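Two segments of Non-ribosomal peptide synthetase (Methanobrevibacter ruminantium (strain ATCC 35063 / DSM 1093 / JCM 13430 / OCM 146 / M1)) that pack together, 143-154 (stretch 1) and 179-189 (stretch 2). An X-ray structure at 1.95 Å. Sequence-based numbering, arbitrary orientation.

Stretch 1 143-154: LYEFIKSEEGKI
Stretch 2 179-189: DEDFTDLVGSR

A single arginine, Arg189, fastens the last turn of a helix and the loop after it by bonding to backbone carbonyls; it alone has 162 Å² covered by stretch 1, in a contact that buries 538 Å² in all. Stretch 1 opens within a helix already under way, with Ile147 N to Leu143 O at 2.9 Å and Lys148 N to Tyr144 O at 3.0 Å; an extended Glu150 (phi/psi -121/165) then leads through Gly152 (-84/-163) to Lys153 and Ile154 in beta conformation. Stretch 2 runs from an extended Glu180 (-60/144) into a short 3-10 turn that includes Thr183 to Leu185, then turns at Gly187, whose phi of 107° would jam a CB against the preceding carbonyl. Arg189 CA lies 4.6 Å from Lys153 CA. The arginine side chain (chi1 -47°, chi2 -109°, chi3 -26°, chi4 -95°) starts sideways, but its end reaches the helix and the loop after it. Arg189 NE donates to Gly152 O (3.0 Å, 163°) and Arg189 NH1 to Ile147 O (3.2 Å, 162°), while Arg189 NH2 makes weak bonds to Gly152 O (3.3 Å) and Phe146 O (3.5 Å) and lies 2.7 Å from Glu150 O. Arginine suits this place because its several donors serve several carbonyls at once. The backbone joins in: Ile154 N donates to Arg189 O at 2.8 Å and 172°, nearly straight, and Lys153 CA approaches Arg189 O at 3.5 Å.

The helix side chains add an apolar patch and one polar bond. Buried Ile147 (m, t; 86 Å² covered), branched and apolar, meets two partners: its CG2 lies over one face of the Phe182 ring, 3.8 Å from the centroid and 5° off the normal, and 3.7 Å from Leu185 CD1 (Leu185 m, t). Phe182 CE2 (chi1 -76°, chi2 -48°) also meets Tyr144 CE1 at 4.0 Å. Tyr144 (t, chi2 75°) joins an aromatic ring to a hydroxyl: Tyr144 OH donates to Glu180 OE2 at 2.5 Å.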

# COMPACT_ATOMS: atom_id res chain seq x y z
N LEU A 143 6.51 -11.07 -11.97
CA LEU A 143 6.79 -11.58 -13.31
C LEU A 143 8.21 -12.11 -13.40
O LEU A 143 8.47 -13.19 -13.96
CB LEU A 143 6.54 -10.48 -14.34
CG LEU A 143 7.15 -10.66 -15.74
CD1 LEU A 143 6.53 -11.88 -16.39
CD2 LEU A 143 6.91 -9.43 -16.59
N TYR A 144 9.16 -11.35 -12.86
CA TYR A 144 10.55 -11.81 -12.79
C TYR A 144 10.65 -13.18 -12.13
O TYR A 144 11.20 -14.12 -12.72
CB TYR A 144 11.37 -10.79 -12.01
CG TYR A 144 12.84 -11.12 -11.95
CD1 TYR A 144 13.65 -10.93 -13.06
CD2 TYR A 144 13.41 -11.61 -10.79
CE1 TYR A 144 14.99 -11.22 -13.02
CE2 TYR A 144 14.76 -11.90 -10.73
CZ TYR A 144 15.55 -11.70 -11.85
OH TYR A 144 16.89 -12.00 -11.82
N GLU A 145 10.11 -13.33 -10.92
CA GLU A 145 10.24 -14.61 -10.22
C GLU A 145 9.49 -15.72 -10.94
O GLU A 145 9.91 -16.88 -10.88
CB GLU A 145 9.74 -14.50 -8.78
CG GLU A 145 10.56 -13.58 -7.89
CD GLU A 145 12.01 -14.04 -7.70
OE1 GLU A 145 12.28 -15.27 -7.71
OE2 GLU A 145 12.88 -13.15 -7.52
N PHE A 146 8.38 -15.40 -11.60
CA PHE A 146 7.67 -16.44 -12.33
C PHE A 146 8.53 -16.97 -13.47
O PHE A 146 8.64 -18.18 -13.67
CB PHE A 146 6.33 -15.92 -12.86
CG PHE A 146 5.50 -16.97 -13.55
CD1 PHE A 146 5.71 -17.27 -14.90
CD2 PHE A 146 4.54 -17.70 -12.85
CE1 PHE A 146 4.95 -18.26 -15.54
CE2 PHE A 146 3.78 -18.69 -13.49
CZ PHE A 146 3.99 -18.96 -14.83
N ILE A 147 9.12 -16.05 -14.24
CA ILE A 147 10.04 -16.44 -15.30
C ILE A 147 11.13 -17.33 -14.75
O ILE A 147 11.49 -18.35 -15.35
CB ILE A 147 10.64 -15.19 -15.97
CG1 ILE A 147 9.59 -14.44 -16.78
CG2 ILE A 147 11.82 -15.54 -16.85
CD1 ILE A 147 9.92 -12.95 -16.90
N LYS A 148 11.68 -16.95 -13.59
CA LYS A 148 12.88 -17.62 -13.10
C LYS A 148 12.61 -18.95 -12.42
O LYS A 148 13.52 -19.79 -12.38
CB LYS A 148 13.64 -16.72 -12.12
CG LYS A 148 14.39 -15.59 -12.77
CD LYS A 148 15.39 -14.99 -11.80
N SER A 149 11.40 -19.17 -11.90
CA SER A 149 11.17 -20.31 -11.02
C SER A 149 9.95 -21.15 -11.36
O SER A 149 9.72 -22.16 -10.69
CB SER A 149 11.02 -19.85 -9.56
OG SER A 149 11.90 -18.78 -9.29
N GLU A 150 9.16 -20.77 -12.35
CA GLU A 150 7.96 -21.51 -12.71
C GLU A 150 8.07 -21.96 -14.15
O GLU A 150 8.88 -21.45 -14.92
CB GLU A 150 6.70 -20.66 -12.50
CG GLU A 150 6.53 -20.22 -11.07
CD GLU A 150 6.39 -21.41 -10.11
OE1 GLU A 150 5.74 -22.41 -10.50
OE2 GLU A 150 6.93 -21.32 -8.98
N GLU A 151 7.21 -22.91 -14.52
CA GLU A 151 7.31 -23.55 -15.82
C GLU A 151 6.26 -23.07 -16.83
O GLU A 151 6.48 -23.21 -18.04
CB GLU A 151 7.20 -25.07 -15.66
CG GLU A 151 8.47 -25.72 -15.11
N GLY A 152 5.15 -22.51 -16.38
CA GLY A 152 4.05 -22.21 -17.27
C GLY A 152 4.19 -20.88 -18.01
O GLY A 152 5.27 -20.30 -18.12
N LYS A 153 3.06 -20.42 -18.54
CA LYS A 153 2.96 -19.15 -19.23
C LYS A 153 2.42 -18.09 -18.28
O LYS A 153 1.68 -18.41 -17.34
CB LYS A 153 2.03 -19.25 -20.44
CG LYS A 153 2.60 -19.97 -21.64
CD LYS A 153 1.84 -19.58 -22.90
CE LYS A 153 0.36 -19.91 -22.77
NZ LYS A 153 -0.34 -19.80 -24.09
N ILE A 154 2.75 -16.83 -18.54
CA ILE A 154 2.23 -15.73 -17.74
C ILE A 154 1.67 -14.65 -18.67
O ILE A 154 2.40 -14.08 -19.49
CB ILE A 154 3.29 -15.15 -16.79
CG1 ILE A 154 2.69 -14.05 -15.92
CG2 ILE A 154 4.50 -14.61 -17.54
CD1 ILE A 154 3.52 -13.75 -14.69
N ASP A 179 18.55 -6.71 -14.86
CA ASP A 179 19.83 -6.93 -15.52
C ASP A 179 19.67 -7.88 -16.70
O ASP A 179 20.11 -7.58 -17.81
CB ASP A 179 20.84 -7.49 -14.52
CG ASP A 179 21.21 -6.50 -13.44
OD1 ASP A 179 21.33 -5.29 -13.75
OD2 ASP A 179 21.38 -6.94 -12.28
N GLU A 180 19.06 -9.05 -16.46
CA GLU A 180 18.73 -9.97 -17.55
C GLU A 180 17.80 -9.30 -18.55
O GLU A 180 16.90 -8.55 -18.18
CB GLU A 180 18.03 -11.23 -17.04
CG GLU A 180 18.77 -12.05 -16.05
CD GLU A 180 18.22 -11.83 -14.68
OE1 GLU A 180 17.94 -10.66 -14.37
OE2 GLU A 180 18.05 -12.81 -13.93
N ASP A 181 18.00 -9.63 -19.81
CA ASP A 181 17.07 -9.27 -20.88
C ASP A 181 16.18 -10.48 -21.13
O ASP A 181 16.61 -11.47 -21.73
CB ASP A 181 17.85 -8.85 -22.12
CG ASP A 181 16.94 -8.37 -23.23
OD1 ASP A 181 15.71 -8.51 -23.10
OD2 ASP A 181 17.46 -7.83 -24.24
N PHE A 182 14.94 -10.42 -20.67
CA PHE A 182 13.98 -11.48 -20.95
C PHE A 182 13.00 -11.10 -22.07
O PHE A 182 11.89 -11.64 -22.14
CB PHE A 182 13.25 -11.86 -19.67
CG PHE A 182 14.08 -12.71 -18.74
CD1 PHE A 182 14.76 -13.82 -19.23
CD2 PHE A 182 14.20 -12.39 -17.40
CE1 PHE A 182 15.56 -14.63 -18.37
CE2 PHE A 182 14.99 -13.19 -16.53
CZ PHE A 182 15.67 -14.30 -17.03
N THR A 183 13.44 -10.21 -22.99
CA THR A 183 12.61 -9.81 -24.12
C THR A 183 12.25 -10.99 -25.00
O THR A 183 11.13 -11.07 -25.53
CB THR A 183 13.33 -8.77 -24.99
OG1 THR A 183 13.66 -7.62 -24.21
CG2 THR A 183 12.48 -8.37 -26.21
N ASP A 184 13.21 -11.88 -25.24
CA ASP A 184 12.99 -13.02 -26.11
C ASP A 184 11.96 -13.99 -25.57
O ASP A 184 11.50 -14.86 -26.31
CB ASP A 184 14.32 -13.74 -26.37
CG ASP A 184 15.07 -14.07 -25.10
OD1 ASP A 184 15.07 -13.24 -24.15
OD2 ASP A 184 15.67 -15.16 -25.05
N LEU A 185 11.56 -13.86 -24.31
CA LEU A 185 10.47 -14.70 -23.84
C LEU A 185 9.11 -14.10 -24.16
O LEU A 185 8.10 -14.80 -24.07
CB LEU A 185 10.60 -14.96 -22.34
CG LEU A 185 11.90 -15.67 -21.93
CD1 LEU A 185 11.83 -16.12 -20.49
CD2 LEU A 185 12.14 -16.85 -22.85
N VAL A 186 9.06 -12.81 -24.51
CA VAL A 186 7.79 -12.19 -24.89
C VAL A 186 7.32 -12.79 -26.20
O VAL A 186 8.03 -12.72 -27.21
CB VAL A 186 7.94 -10.66 -24.99
CG1 VAL A 186 6.68 -10.04 -25.54
CG2 VAL A 186 8.27 -10.08 -23.61
N GLY A 187 6.14 -13.38 -26.18
CA GLY A 187 5.64 -14.16 -27.29
C GLY A 187 5.64 -15.65 -27.05
O GLY A 187 4.91 -16.37 -27.73
N SER A 188 6.44 -16.14 -26.11
CA SER A 188 6.40 -17.56 -25.75
C SER A 188 5.95 -17.73 -24.30
O SER A 188 4.82 -18.15 -24.08
CB SER A 188 7.74 -18.25 -26.02
OG SER A 188 8.83 -17.58 -25.42
N ARG A 189 6.79 -17.39 -23.31
CA ARG A 189 6.35 -17.51 -21.92
C ARG A 189 5.55 -16.29 -21.45
O ARG A 189 4.68 -16.44 -20.59
CB ARG A 189 7.54 -17.70 -20.97
CG ARG A 189 8.59 -18.74 -21.34
CD ARG A 189 8.61 -20.02 -20.47
NE ARG A 189 8.10 -19.91 -19.09
CZ ARG A 189 8.84 -19.68 -18.00
NH1 ARG A 189 10.15 -19.51 -18.06
NH2 ARG A 189 8.24 -19.63 -16.81